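Local coordinates for pesticidial crystal protein CRY2AA (Bacillus thuringiensis serovar kurstaki, PDB 1I5P) that kills dipteran and lepidopteran larvae by binding to their midgut epithelial cells and promoting colloidosmotic lysis, at residues R213-I224 against N576-G584. Residues are numbered along the deposited sequence; the frame is centred on the assembly and turned at random.
Sequences RNYTRDYSNYCI and NNDGVNDNG
R213, R217, N221 and I224 of helix 202-232 line up against residues 577-582 in an interdomain contact of the three-domain delta-endotoxin fold, where the N-terminal helical bundle meets the C-terminal jelly-roll domain. The helix offers side chains and the loop answers largely with its backbone, a polar seam with a small apolar patch. N221 grips the loop with both ends of its amide: ND2 donates to G579 O (3.1 Å), nearly in the amide plane, while OD1 receives N581 N over 2.8 Å in an almost straight bond. This pair of bonds brackets V580 and fixes which way round the amide lies. V580 turns its methyls to the helix, CG2 lying 4.0 Å from S220 CB; F587 of strand 585-597 also touches V580. I224 crosses V580 at about a right angle, its CD1 4.2 Å from V580 CG1 and also against N581 O. At the other end R213 reaches across with CG anti to the backbone N (chi1 179°) and the chain extended to NE. Its NH2 donates to N577 O (2.6 Å) at the guanidinium edge, in a bond bent to 139°, and D578 O sits over the centre of one guanidinium face. NH1 turns back to N214 OD1, so the guanidinium is held from both sides of the contact. D578 itself sends its carboxylate to K263 in a salt bridge. R217 lays CG against G579 O, then bends at chi2 and chi3 so that NH1 pairs with D218 of its own helix. One water donates to both R213 O and D578 O. The side chain of N577 donates through ND2 to T573 O, and a second water joins R213 NH2 to N577 OD1, lying 2.7 Å from that OD1.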
loop_
_atom_site.group_PDB
_atom_site.type_symbol
_atom_site.label_atom_id
_atom_site.label_comp_id
_atom_site.label_asym_id
_atom_site.label_seq_id
_atom_site.Cartn_x
_atom_site.Cartn_y
_atom_site.Cartn_z
ATOM N N ARG A 213 -22.516 4.005 0.349
ATOM C CA ARG A 213 -21.820 5.069 1.049
ATOM C C ARG A 213 -21.842 4.869 2.563
ATOM O O ARG A 213 -20.791 4.863 3.210
ATOM C CB ARG A 213 -22.432 6.434 0.730
ATOM C CG ARG A 213 -21.741 7.585 1.474
ATOM C CD ARG A 213 -22.682 8.762 1.688
ATOM N NE ARG A 213 -22.036 9.898 2.352
ATOM C CZ ARG A 213 -21.948 10.070 3.671
ATOM N NH1 ARG A 213 -22.465 9.182 4.510
ATOM N NH2 ARG A 213 -21.343 11.148 4.152
ATOM N N ASN A 214 -23.036 4.709 3.127
ATOM C CA ASN A 214 -23.173 4.560 4.577
ATOM C C ASN A 214 -22.488 3.344 5.171
ATOM O O ASN A 214 -21.877 3.439 6.234
ATOM C CB ASN A 214 -24.651 4.572 4.975
ATOM C CG ASN A 214 -25.322 5.905 4.677
ATOM O OD1 ASN A 214 -24.655 6.927 4.521
ATOM N ND2 ASN A 214 -26.648 5.901 4.612
ATOM N N TYR A 215 -22.577 2.201 4.504
ATOM C CA TYR A 215 -21.921 1.018 5.037
ATOM C C TYR A 215 -20.408 1.104 4.845
ATOM O O TYR A 215 -19.645 0.620 5.676
ATOM C CB TYR A 215 -22.507 -0.250 4.411
ATOM C CG TYR A 215 -23.859 -0.604 5.005
ATOM C CD1 TYR A 215 -25.037 -0.393 4.293
ATOM C CD2 TYR A 215 -23.958 -1.100 6.309
ATOM C CE1 TYR A 215 -26.286 -0.666 4.862
ATOM C CE2 TYR A 215 -25.197 -1.375 6.888
ATOM C CZ TYR A 215 -26.357 -1.156 6.160
ATOM O OH TYR A 215 -27.577 -1.438 6.733
ATOM N N THR A 216 -19.970 1.742 3.764
ATOM C CA THR A 216 -18.534 1.903 3.537
ATOM C C THR A 216 -17.991 2.723 4.709
ATOM O O THR A 216 -16.918 2.446 5.242
ATOM C CB THR A 216 -18.247 2.657 2.213
ATOM O OG1 THR A 216 -18.532 1.796 1.102
ATOM C CG2 THR A 216 -16.794 3.103 2.151
ATOM N N ARG A 217 -18.756 3.733 5.105
ATOM C CA ARG A 217 -18.375 4.583 6.217
ATOM C C ARG A 217 -18.276 3.779 7.514
ATOM O O ARG A 217 -17.236 3.776 8.174
ATOM C CB ARG A 217 -19.390 5.718 6.367
ATOM C CG ARG A 217 -19.336 6.450 7.700
ATOM C CD ARG A 217 -20.652 6.270 8.435
ATOM N NE ARG A 217 -21.636 7.274 8.055
ATOM C CZ ARG A 217 -22.952 7.090 8.085
ATOM N NH1 ARG A 217 -23.460 5.927 8.466
ATOM N NH2 ARG A 217 -23.761 8.082 7.748
ATOM N N ASP A 218 -19.353 3.088 7.870
ATOM C CA ASP A 218 -19.380 2.297 9.100
ATOM C C ASP A 218 -18.277 1.247 9.167
ATOM O O ASP A 218 -17.555 1.150 10.166
ATOM C CB ASP A 218 -20.734 1.602 9.256
ATOM C CG ASP A 218 -21.884 2.583 9.386
ATOM O OD1 ASP A 218 -21.620 3.788 9.550
ATOM O OD2 ASP A 218 -23.051 2.146 9.330
ATOM N N TYR A 219 -18.155 0.457 8.108
ATOM C CA TYR A 219 -17.148 -0.587 8.063
ATOM C C TYR A 219 -15.731 -0.026 8.012
ATOM O O TYR A 219 -14.823 -0.569 8.640
ATOM C CB TYR A 219 -17.405 -1.498 6.865
ATOM C CG TYR A 219 -18.760 -2.180 6.885
ATOM C CD1 TYR A 219 -19.272 -2.766 5.731
ATOM C CD2 TYR A 219 -19.527 -2.242 8.051
ATOM C CE1 TYR A 219 -20.508 -3.395 5.732
ATOM C CE2 TYR A 219 -20.775 -2.876 8.064
ATOM C CZ TYR A 219 -21.258 -3.445 6.899
ATOM O OH TYR A 219 -22.494 -4.051 6.874
ATOM N N SER A 220 -15.538 1.056 7.263
ATOM C CA SER A 220 -14.213 1.666 7.155
ATOM C C SER A 220 -13.773 2.198 8.506
ATOM O O SER A 220 -12.680 1.879 8.979
ATOM C CB SER A 220 -14.219 2.813 6.140
ATOM O OG SER A 220 -14.383 2.348 4.807
ATOM N N ASN A 221 -14.624 3.004 9.131
ATOM C CA ASN A 221 -14.290 3.571 10.432
ATOM C C ASN A 221 -14.039 2.484 11.475
ATOM O O ASN A 221 -13.104 2.589 12.269
ATOM C CB ASN A 221 -15.397 4.519 10.909
ATOM C CG ASN A 221 -15.454 5.814 10.105
ATOM O OD1 ASN A 221 -14.494 6.186 9.426
ATOM N ND2 ASN A 221 -16.580 6.518 10.195
ATOM N N TYR A 222 -14.861 1.437 11.467
ATOM C CA TYR A 222 -14.684 0.350 12.424
ATOM C C TYR A 222 -13.304 -0.290 12.283
ATOM O O TYR A 222 -12.634 -0.565 13.280
ATOM C CB TYR A 222 -15.757 -0.727 12.236
ATOM C CG TYR A 222 -15.508 -1.953 13.090
ATOM C CD1 TYR A 222 -15.751 -1.938 14.466
ATOM C CD2 TYR A 222 -14.974 -3.111 12.531
ATOM C CE1 TYR A 222 -15.465 -3.052 15.264
ATOM C CE2 TYR A 222 -14.682 -4.225 13.316
ATOM C CZ TYR A 222 -14.927 -4.194 14.675
ATOM O OH TYR A 222 -14.623 -5.310 15.431
ATOM N N CYS A 223 -12.882 -0.532 11.044
ATOM C CA CYS A 223 -11.574 -1.137 10.792
ATOM C C CYS A 223 -10.447 -0.213 11.234
ATOM O O CYS A 223 -9.507 -0.637 11.904
ATOM C CB CYS A 223 -11.406 -1.461 9.303
ATOM S SG CYS A 223 -12.422 -2.821 8.718
ATOM N N ILE A 224 -10.549 1.051 10.845
ATOM C CA ILE A 224 -9.540 2.039 11.203
ATOM C C ILE A 224 -9.430 2.195 12.714
ATOM O O ILE A 224 -8.333 2.156 13.267
ATOM C CB ILE A 224 -9.866 3.400 10.561
ATOM C CG1 ILE A 224 -9.790 3.266 9.036
ATOM C CG2 ILE A 224 -8.894 4.475 11.068
ATOM C CD1 ILE A 224 -10.384 4.438 8.282
ATOM N N ASN A 576 -19.246 18.030 5.284
ATOM C CA ASN A 576 -19.571 17.589 3.931
ATOM C C ASN A 576 -18.470 16.645 3.456
ATOM O O ASN A 576 -17.535 17.054 2.763
ATOM C CB ASN A 576 -19.673 18.790 2.987
ATOM C CG ASN A 576 -20.970 19.554 3.153
ATOM O OD1 ASN A 576 -21.000 20.779 3.027
ATOM N ND2 ASN A 576 -22.054 18.833 3.421
ATOM N N ASN A 577 -18.594 15.380 3.850
ATOM C CA ASN A 577 -17.621 14.357 3.510
ATOM C C ASN A 577 -18.330 13.024 3.276
ATOM O O ASN A 577 -19.548 12.925 3.417
ATOM C CB ASN A 577 -16.611 14.221 4.653
ATOM C CG ASN A 577 -17.283 13.992 5.997
ATOM O OD1 ASN A 577 -18.010 13.014 6.180
ATOM N ND2 ASN A 577 -17.049 14.900 6.945
ATOM N N ASP A 578 -17.561 12.002 2.917
ATOM C CA ASP A 578 -18.126 10.685 2.669
ATOM C C ASP A 578 -18.350 9.934 3.973
ATOM O O ASP A 578 -18.847 8.807 3.981
ATOM C CB ASP A 578 -17.204 9.892 1.744
ATOM C CG ASP A 578 -17.468 10.179 0.277
ATOM O OD1 ASP A 578 -17.742 11.349 -0.064
ATOM O OD2 ASP A 578 -17.399 9.235 -0.533
ATOM N N GLY A 579 -17.982 10.571 5.080
ATOM C CA GLY A 579 -18.176 9.960 6.382
ATOM C C GLY A 579 -17.019 9.147 6.934
ATOM O O GLY A 579 -17.053 8.751 8.093
ATOM N N VAL A 580 -15.998 8.896 6.121
ATOM C CA VAL A 580 -14.848 8.119 6.571
ATOM C C VAL A 580 -13.813 8.984 7.285
ATOM O O VAL A 580 -13.316 9.961 6.719
ATOM C CB VAL A 580 -14.140 7.428 5.382
ATOM C CG1 VAL A 580 -12.897 6.696 5.871
ATOM C CG2 VAL A 580 -15.094 6.470 4.692
ATOM N N ASN A 581 -13.485 8.625 8.523
ATOM C CA ASN A 581 -12.480 9.371 9.278
ATOM C C ASN A 581 -11.197 8.556 9.230
ATOM O O ASN A 581 -11.059 7.532 9.916
ATOM C CB ASN A 581 -12.912 9.577 10.732
ATOM C CG ASN A 581 -12.167 10.724 11.399
ATOM O OD1 ASN A 581 -10.933 10.732 11.456
ATOM N ND2 ASN A 581 -12.913 11.703 11.901
ATOM N N ASP A 582 -10.263 9.029 8.412
ATOM C CA ASP A 582 -8.984 8.362 8.202
ATOM C C ASP A 582 -7.864 9.137 8.882
ATOM O O ASP A 582 -7.377 10.130 8.347
ATOM C CB ASP A 582 -8.701 8.285 6.698
ATOM C CG ASP A 582 -7.772 7.149 6.330
ATOM O OD1 ASP A 582 -6.989 6.710 7.198
ATOM O OD2 ASP A 582 -7.824 6.700 5.161
ATOM N N ASN A 583 -7.451 8.674 10.055
ATOM C CA ASN A 583 -6.382 9.329 10.803
ATOM C C ASN A 583 -6.617 10.839 10.937
ATOM O O ASN A 583 -5.688 11.638 10.823
ATOM C CB ASN A 583 -5.037 9.059 10.119
ATOM C CG ASN A 583 -3.855 9.509 10.949
ATOM O OD1 ASN A 583 -3.873 9.412 12.172
ATOM N ND2 ASN A 583 -2.813 9.993 10.284
ATOM N N GLY A 584 -7.869 11.224 11.173
ATOM C CA GLY A 584 -8.188 12.635 11.324
ATOM C C GLY A 584 -8.735 13.298 10.070
ATOM O O GLY A 584 -9.441 14.303 10.149
HETATM O O HOH W 1 -18.454 6.291 2.649
HETATM O O HOH W 2 -20.545 12.585 6.979
#